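PDB 6RVB: NADH oxidase from Thermus thermophilus, which is an FAD-containing flavoprotein that reduces coenzyme A disulfide at the expense of NADH. Local coordinates for residues L146-R150 against F168-Q174; L162-E166 against F329-D333. The contacts are given in a common frame with arbitrary orientation. Numbering follows the deposited sequence.

Contact 1 of 2, residues L146-R150 against F168-Q174; sequences LPQAR and FRKRGLQ
In this Rossmann beta-alpha-beta unit helix 159-170 gives way to strand 174-178 along residues 168-174, beside the irregular loop 146-150, which leads from helix 136-145 to strand 151-155. The segments bury 386 Å² between them. Phe168 (chi1 m), in the last helical turn, brings CD1 to 4.0 Å from Leu146 CD1. Arg171 lays one face of its guanidinium on Leu146, with NH2 3.8 Å from Leu146 CB, while its NE bonds to Leu50 O. Gly172, at positive phi (83°), is the C' residue of a Schellman motif: Leu173 N reaches Phe168 O at 3.2 Å, and Gly172 N reaches Arg169 O at 2.7 Å. Leu173 then sets CD1 3.8 Å from Leu146 CD1 and CD2 3.6 Å from Ala149 CB; CA atoms of Leu173 and Arg150 lie 4.9 Å apart. Gln174 N donates to Arg150 O (3.0 Å, 165°), just past the cis Ala149-Arg150 peptide. The contact is thus mainly apolar packing, with one backbone hydrogen bond where parallel strands 151-155 and 174-178 begin to pair.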
loop_
_atom_site.group_PDB
_atom_site.type_symbol
_atom_site.label_atom_id
_atom_site.label_comp_id
_atom_site.label_asym_id
_atom_site.label_seq_id
_atom_site.Cartn_x
_atom_site.Cartn_y
_atom_site.Cartn_z
ATOM N N LEU A 146 -7.183 7.378 34.639
ATOM C CA LEU A 146 -7.336 8.318 33.608
ATOM C C LEU A 146 -8.444 9.386 33.790
ATOM O O LEU A 146 -8.227 10.595 33.587
ATOM C CB LEU A 146 -7.430 7.553 32.294
ATOM C CG LEU A 146 -6.490 7.775 31.113
ATOM C CD1 LEU A 146 -5.220 8.535 31.488
ATOM C CD2 LEU A 146 -6.147 6.436 30.544
ATOM N N PRO A 147 -9.659 8.980 34.142
ATOM C CA PRO A 147 -10.642 10.094 34.331
ATOM C C PRO A 147 -10.274 10.697 35.665
ATOM O O PRO A 147 -9.951 9.931 36.573
ATOM C CB PRO A 147 -11.961 9.369 34.425
ATOM C CG PRO A 147 -11.539 8.030 35.016
ATOM C CD PRO A 147 -10.171 7.666 34.552
ATOM N N GLN A 148 -10.239 11.994 35.814
ATOM C CA GLN A 148 -9.447 12.554 36.943
ATOM C C GLN A 148 -8.054 12.915 36.499
ATOM O O GLN A 148 -7.118 12.695 37.220
ATOM C CB GLN A 148 -9.307 11.621 38.140
ATOM C CG GLN A 148 -10.206 11.969 39.316
ATOM C CD GLN A 148 -11.683 11.637 39.051
ATOM O OE1 GLN A 148 -12.536 12.540 38.757
ATOM N NE2 GLN A 148 -12.002 10.324 39.133
ATOM N N ALA A 149 -7.978 13.497 35.298
ATOM C CA ALA A 149 -6.758 13.843 34.562
ATOM C C ALA A 149 -5.556 13.586 35.352
ATOM O O ALA A 149 -5.429 12.423 35.728
ATOM C CB ALA A 149 -6.818 15.242 34.041
ATOM N N ARG A 150 -4.651 14.568 35.566
ATOM C CA ARG A 150 -4.619 15.933 34.994
ATOM C C ARG A 150 -3.384 16.263 34.123
ATOM O O ARG A 150 -3.490 16.853 33.031
ATOM C CB ARG A 150 -4.702 17.003 36.062
ATOM C CG ARG A 150 -6.040 17.382 36.599
ATOM C CD ARG A 150 -5.832 18.416 37.757
ATOM N NE ARG A 150 -7.044 19.151 38.165
ATOM C CZ ARG A 150 -7.071 20.213 38.987
ATOM N NH1 ARG A 150 -5.937 20.720 39.509
ATOM N NH2 ARG A 150 -8.251 20.778 39.287
ATOM N N PHE A 168 -3.592 9.690 25.923
ATOM C CA PHE A 168 -3.747 10.676 26.964
ATOM C C PHE A 168 -4.268 12.044 26.485
ATOM O O PHE A 168 -4.999 12.662 27.203
ATOM C CB PHE A 168 -2.430 10.877 27.672
ATOM C CG PHE A 168 -1.916 9.649 28.348
ATOM C CD1 PHE A 168 -2.696 8.551 28.446
ATOM C CD2 PHE A 168 -0.641 9.607 28.900
ATOM C CE1 PHE A 168 -2.207 7.394 29.071
ATOM C CE2 PHE A 168 -0.141 8.452 29.501
ATOM C CZ PHE A 168 -0.925 7.361 29.612
ATOM N N ARG A 169 -3.885 12.556 25.316
ATOM C CA ARG A 169 -4.382 13.873 24.954
ATOM C C ARG A 169 -5.885 13.737 24.678
ATOM O O ARG A 169 -6.694 14.543 25.152
ATOM C CB ARG A 169 -3.648 14.423 23.761
ATOM C CG ARG A 169 -2.292 14.823 24.019
ATOM C CD ARG A 169 -2.212 16.146 24.727
ATOM N NE ARG A 169 -2.778 17.235 23.968
ATOM C CZ ARG A 169 -3.781 17.974 24.404
ATOM N NH1 ARG A 169 -4.264 17.748 25.614
ATOM N NH2 ARG A 169 -4.254 18.944 23.630
ATOM N N LYS A 170 -6.264 12.708 23.925
ATOM C CA LYS A 170 -7.669 12.445 23.579
ATOM C C LYS A 170 -8.543 12.299 24.841
ATOM O O LYS A 170 -9.741 12.366 24.801
ATOM C CB LYS A 170 -7.809 11.151 22.740
ATOM C CG LYS A 170 -7.359 11.277 21.333
ATOM C CD LYS A 170 -7.860 10.205 20.372
ATOM C CE LYS A 170 -7.181 10.501 19.012
ATOM N NZ LYS A 170 -7.485 9.590 17.887
ATOM N N ARG A 171 -7.918 12.036 25.953
ATOM C CA ARG A 171 -8.586 11.945 27.241
ATOM C C ARG A 171 -8.477 13.215 28.066
ATOM O O ARG A 171 -8.723 13.225 29.238
ATOM C CB ARG A 171 -7.960 10.820 28.009
ATOM C CG ARG A 171 -8.493 9.569 27.490
ATOM C CD ARG A 171 -9.887 9.430 28.070
ATOM N NE ARG A 171 -9.993 8.163 28.740
ATOM C CZ ARG A 171 -10.581 8.013 29.897
ATOM N NH1 ARG A 171 -11.160 9.058 30.492
ATOM N NH2 ARG A 171 -10.595 6.812 30.421
ATOM N N GLY A 172 -8.066 14.288 27.420
ATOM C CA GLY A 172 -7.910 15.521 28.120
ATOM C C GLY A 172 -6.711 15.873 28.913
ATOM O O GLY A 172 -6.672 17.020 29.238
ATOM N N LEU A 173 -5.780 14.983 29.232
ATOM C CA LEU A 173 -4.634 15.347 30.095
ATOM C C LEU A 173 -3.684 16.270 29.363
ATOM O O LEU A 173 -3.734 16.392 28.128
ATOM C CB LEU A 173 -3.845 14.149 30.624
ATOM C CG LEU A 173 -4.530 12.840 30.840
ATOM C CD1 LEU A 173 -3.733 12.031 31.724
ATOM C CD2 LEU A 173 -5.831 12.998 31.416
ATOM N N GLN A 174 -2.846 16.982 30.106
ATOM C CA GLN A 174 -1.879 17.716 29.382
ATOM C C GLN A 174 -0.695 16.769 29.381
ATOM O O GLN A 174 -0.453 16.092 30.386
ATOM C CB GLN A 174 -1.672 19.136 29.922
ATOM C CG GLN A 174 -1.119 19.279 31.334
ATOM C CD GLN A 174 -0.668 20.765 31.664
ATOM O OE1 GLN A 174 -0.845 21.644 30.809
ATOM N NE2 GLN A 174 -0.111 21.030 32.887
#

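Contact 2 of 2, residues L162-E166 against F329-D333; sequences LEAAE and FKAFD. With NAD (nicotinamide-adenine-dinucleotide), chain F.
Glu166 lays its CB over one face of the Phe332 ring, a CH-pi contact 3.9 Å from the centroid and 14° off the normal. With chi1 and chi2 both t, the side chain carries OE1 on to Lys330 NZ (2.8 Å, a salt bridge) and to Phe332 N (2.6 Å, a weak hydrogen bond at 127°). Lys330 NZ also donates to Phe332 O at 2.8 Å, so this ion pair holds the backbone N and O of Phe332. Phe332 (phi/psi 49/-116°) and Asp333 (-100/16°) have angles close to those of a type II' turn, joining the antiparallel strands 327-331 and 334-340. This hairpin belongs to the dimerisation domain of a pyridine nucleotide-disulphide oxidoreductase; its strand 329-331 crosses the NAD-domain helix segment 162-166 at 42°, with axes 7.7 Å apart and Glu163 CA 5.7 Å from Ala331 CA. Leu162 CD1 touches Phe329 CZ at 3.8 Å, and Glu163 packs CG 3.6 Å from Lys330 O. Phe329 CB lies 3.2 Å from NAD N7N, and Glu163 OE2 3.7 Å from NAD C4N; Glu163 also touches the FAD. Across the dimer interface, Lys330 packs on Phe428 of the second subunit.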
loop_
_atom_site.group_PDB
_atom_site.type_symbol
_atom_site.label_atom_id
_atom_site.label_comp_id
_atom_site.label_asym_id
_atom_site.label_seq_id
_atom_site.Cartn_x
_atom_site.Cartn_y
_atom_site.Cartn_z
ATOM N N LEU A 162 4.803 7.238 22.013
ATOM C CA LEU A 162 4.204 8.052 20.929
ATOM C C LEU A 162 2.779 7.760 20.813
ATOM O O LEU A 162 2.006 8.692 20.735
ATOM C CB LEU A 162 4.826 7.846 19.586
ATOM C CG LEU A 162 6.175 8.590 19.445
ATOM C CD1 LEU A 162 6.757 8.471 18.080
ATOM C CD2 LEU A 162 6.044 10.073 19.853
ATOM N N GLU A 163 2.419 6.469 20.855
ATOM C CA GLU A 163 1.017 6.060 20.821
ATOM C C GLU A 163 0.288 6.480 22.062
ATOM O O GLU A 163 -0.890 6.842 21.968
ATOM C CB GLU A 163 0.819 4.566 20.580
ATOM C CG GLU A 163 0.958 4.186 19.131
ATOM C CD GLU A 163 0.616 2.700 18.810
ATOM O OE1 GLU A 163 0.298 2.404 17.561
ATOM O OE2 GLU A 163 0.648 1.862 19.796
ATOM N N ALA A 164 0.935 6.425 23.238
ATOM C CA ALA A 164 0.232 6.782 24.487
ATOM C C ALA A 164 -0.046 8.256 24.575
ATOM O O ALA A 164 -1.074 8.623 25.044
ATOM C CB ALA A 164 0.983 6.328 25.676
ATOM N N ALA A 165 0.867 9.093 24.118
ATOM C CA ALA A 165 0.680 10.497 24.130
ATOM C C ALA A 165 -0.596 10.828 23.424
ATOM O O ALA A 165 -1.358 11.640 23.911
ATOM C CB ALA A 165 1.867 11.201 23.441
ATOM N N GLU A 166 -0.855 10.246 22.260
ATOM C CA GLU A 166 -2.145 10.497 21.579
ATOM C C GLU A 166 -3.305 10.093 22.462
ATOM O O GLU A 166 -4.265 10.824 22.591
ATOM C CB GLU A 166 -2.273 9.742 20.255
ATOM C CG GLU A 166 -3.518 10.053 19.407
ATOM C CD GLU A 166 -3.793 9.027 18.270
ATOM O OE1 GLU A 166 -2.931 8.900 17.334
ATOM O OE2 GLU A 166 -4.875 8.357 18.330
ATOM N N PHE A 329 3.056 2.441 12.675
ATOM C CA PHE A 329 2.261 2.885 13.783
ATOM C C PHE A 329 1.533 4.171 13.466
ATOM O O PHE A 329 1.798 4.797 12.498
ATOM C CB PHE A 329 3.055 2.973 15.078
ATOM C CG PHE A 329 4.020 4.124 15.145
ATOM C CD1 PHE A 329 5.271 3.997 14.684
ATOM C CD2 PHE A 329 3.687 5.306 15.672
ATOM C CE1 PHE A 329 6.133 5.035 14.699
ATOM C CE2 PHE A 329 4.565 6.324 15.705
ATOM C CZ PHE A 329 5.764 6.188 15.222
ATOM N N LYS A 330 0.549 4.523 14.269
ATOM C CA LYS A 330 -0.186 5.762 14.080
ATOM C C LYS A 330 0.089 6.704 15.249
ATOM O O LYS A 330 0.001 6.327 16.437
ATOM C CB LYS A 330 -1.686 5.476 13.985
ATOM C CG LYS A 330 -2.575 6.686 13.856
ATOM C CD LYS A 330 -3.952 6.372 14.504
ATOM C CE LYS A 330 -4.927 7.530 14.325
ATOM N NZ LYS A 330 -4.788 8.659 15.277
ATOM N N ALA A 331 0.422 7.935 14.916
ATOM C CA ALA A 331 0.628 8.943 15.948
ATOM C C ALA A 331 -0.139 10.194 15.533
ATOM O O ALA A 331 0.266 10.837 14.546
ATOM C CB ALA A 331 2.082 9.218 16.109
ATOM N N PHE A 332 -1.269 10.483 16.193
ATOM C CA PHE A 332 -2.171 11.510 15.708
ATOM C C PHE A 332 -2.512 11.381 14.212
ATOM O O PHE A 332 -3.129 10.392 13.773
ATOM C CB PHE A 332 -1.650 12.893 16.047
ATOM C CG PHE A 332 -1.442 13.107 17.524
ATOM C CD1 PHE A 332 -2.451 13.528 18.308
ATOM C CD2 PHE A 332 -0.223 12.806 18.127
ATOM C CE1 PHE A 332 -2.284 13.620 19.641
ATOM C CE2 PHE A 332 -0.027 12.920 19.478
ATOM C CZ PHE A 332 -1.039 13.316 20.237
ATOM N N ASP A 333 -2.116 12.358 13.419
ATOM C CA ASP A 333 -2.522 12.373 12.030
ATOM C C ASP A 333 -1.414 11.851 11.123
ATOM O O ASP A 333 -1.451 12.066 9.897
ATOM C CB ASP A 333 -2.931 13.794 11.577
ATOM C CG ASP A 333 -4.147 14.389 12.390
ATOM O OD1 ASP A 333 -5.124 13.648 12.785
ATOM O OD2 ASP A 333 -4.106 15.643 12.651
HETATM P PA NAD F . 11.341 1.534 22.457
HETATM O O1A NAD F . 10.726 1.486 21.079
HETATM O O2A NAD F . 12.580 0.850 22.720
HETATM O O5B NAD F . 11.574 3.075 22.926
HETATM C C5B NAD F . 12.551 4.081 22.484
HETATM C C4B NAD F . 13.384 4.692 23.662
HETATM O O4B NAD F . 14.262 5.837 23.848
HETATM C C3B NAD F . 12.288 5.005 24.553
HETATM O O3B NAD F . 11.833 3.737 24.794
HETATM C C2B NAD F . 13.079 5.539 25.705
HETATM O O2B NAD F . 13.369 4.856 26.917
HETATM C C1B NAD F . 14.455 5.645 25.255
HETATM N N9A NAD F . 14.374 6.551 26.470
HETATM C C8A NAD F . 13.797 7.839 26.646
HETATM N N7A NAD F . 13.882 8.368 27.920
HETATM C C5A NAD F . 14.490 7.395 28.582
HETATM C C6A NAD F . 14.803 7.447 29.871
HETATM N N6A NAD F . 14.451 8.550 30.409
HETATM N N1A NAD F . 15.401 6.377 30.472
HETATM C C2A NAD F . 15.635 5.275 29.631
HETATM N N3A NAD F . 15.285 5.195 28.279
HETATM C C4A NAD F . 14.747 6.262 27.766
HETATM O O3 NAD F . 10.323 0.825 23.405
HETATM P PN NAD F . 8.706 0.799 23.454
HETATM O O1N NAD F . 8.495 0.438 24.942
HETATM O O2N NAD F . 8.054 1.990 22.907
HETATM O O5D NAD F . 8.429 -0.323 22.364
HETATM C C5D NAD F . 7.536 -1.376 22.637
HETATM C C4D NAD F . 7.560 -2.570 21.669
HETATM O O4D NAD F . 6.308 -3.298 21.583
HETATM C C3D NAD F . 7.917 -2.031 20.307
HETATM O O3D NAD F . 9.328 -1.926 20.020
HETATM C C2D NAD F . 7.224 -3.081 19.494
HETATM O O2D NAD F . 7.968 -4.245 19.563
HETATM C C1D NAD F . 5.954 -3.376 20.244
HETATM N N1N NAD F . 5.106 -2.254 19.772
HETATM C C2N NAD F . 4.893 -2.111 18.405
HETATM C C3N NAD F . 4.121 -1.069 17.839
HETATM C C7N NAD F . 3.897 -0.946 16.330
HETATM O O7N NAD F . 4.687 -1.620 15.376
HETATM N N7N NAD F . 2.923 -0.142 15.887
HETATM C C4N NAD F . 3.539 -0.136 18.713
HETATM C C5N NAD F . 3.761 -0.254 20.074
HETATM C C6N NAD F . 4.548 -1.306 20.585
#

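Overall arrangement
One helix can serve both the interior of its own domain and a domain boundary, and helix 159-170 illustrates the principle. Contact 1 gathers around its C-terminal end, within the NAD-binding Rossmann domain; contact 2 uses its middle to meet a hairpin of the dimerisation domain. Their centres lie about 15 Å apart. Along the sequence the segments alternate (146-150, 162-166, 168-174 and 329-333), one contact short-range and the other long-range. They touch at Lys170 NZ and Lys330 NZ, 3.9 Å apart, like charges that both pair with the carboxylate of Glu166, and through Arg169 CG packed 4.3 Å from Phe332 CZ. The helix thus links its beta-alpha-beta unit to the domain boundary where NAD binds.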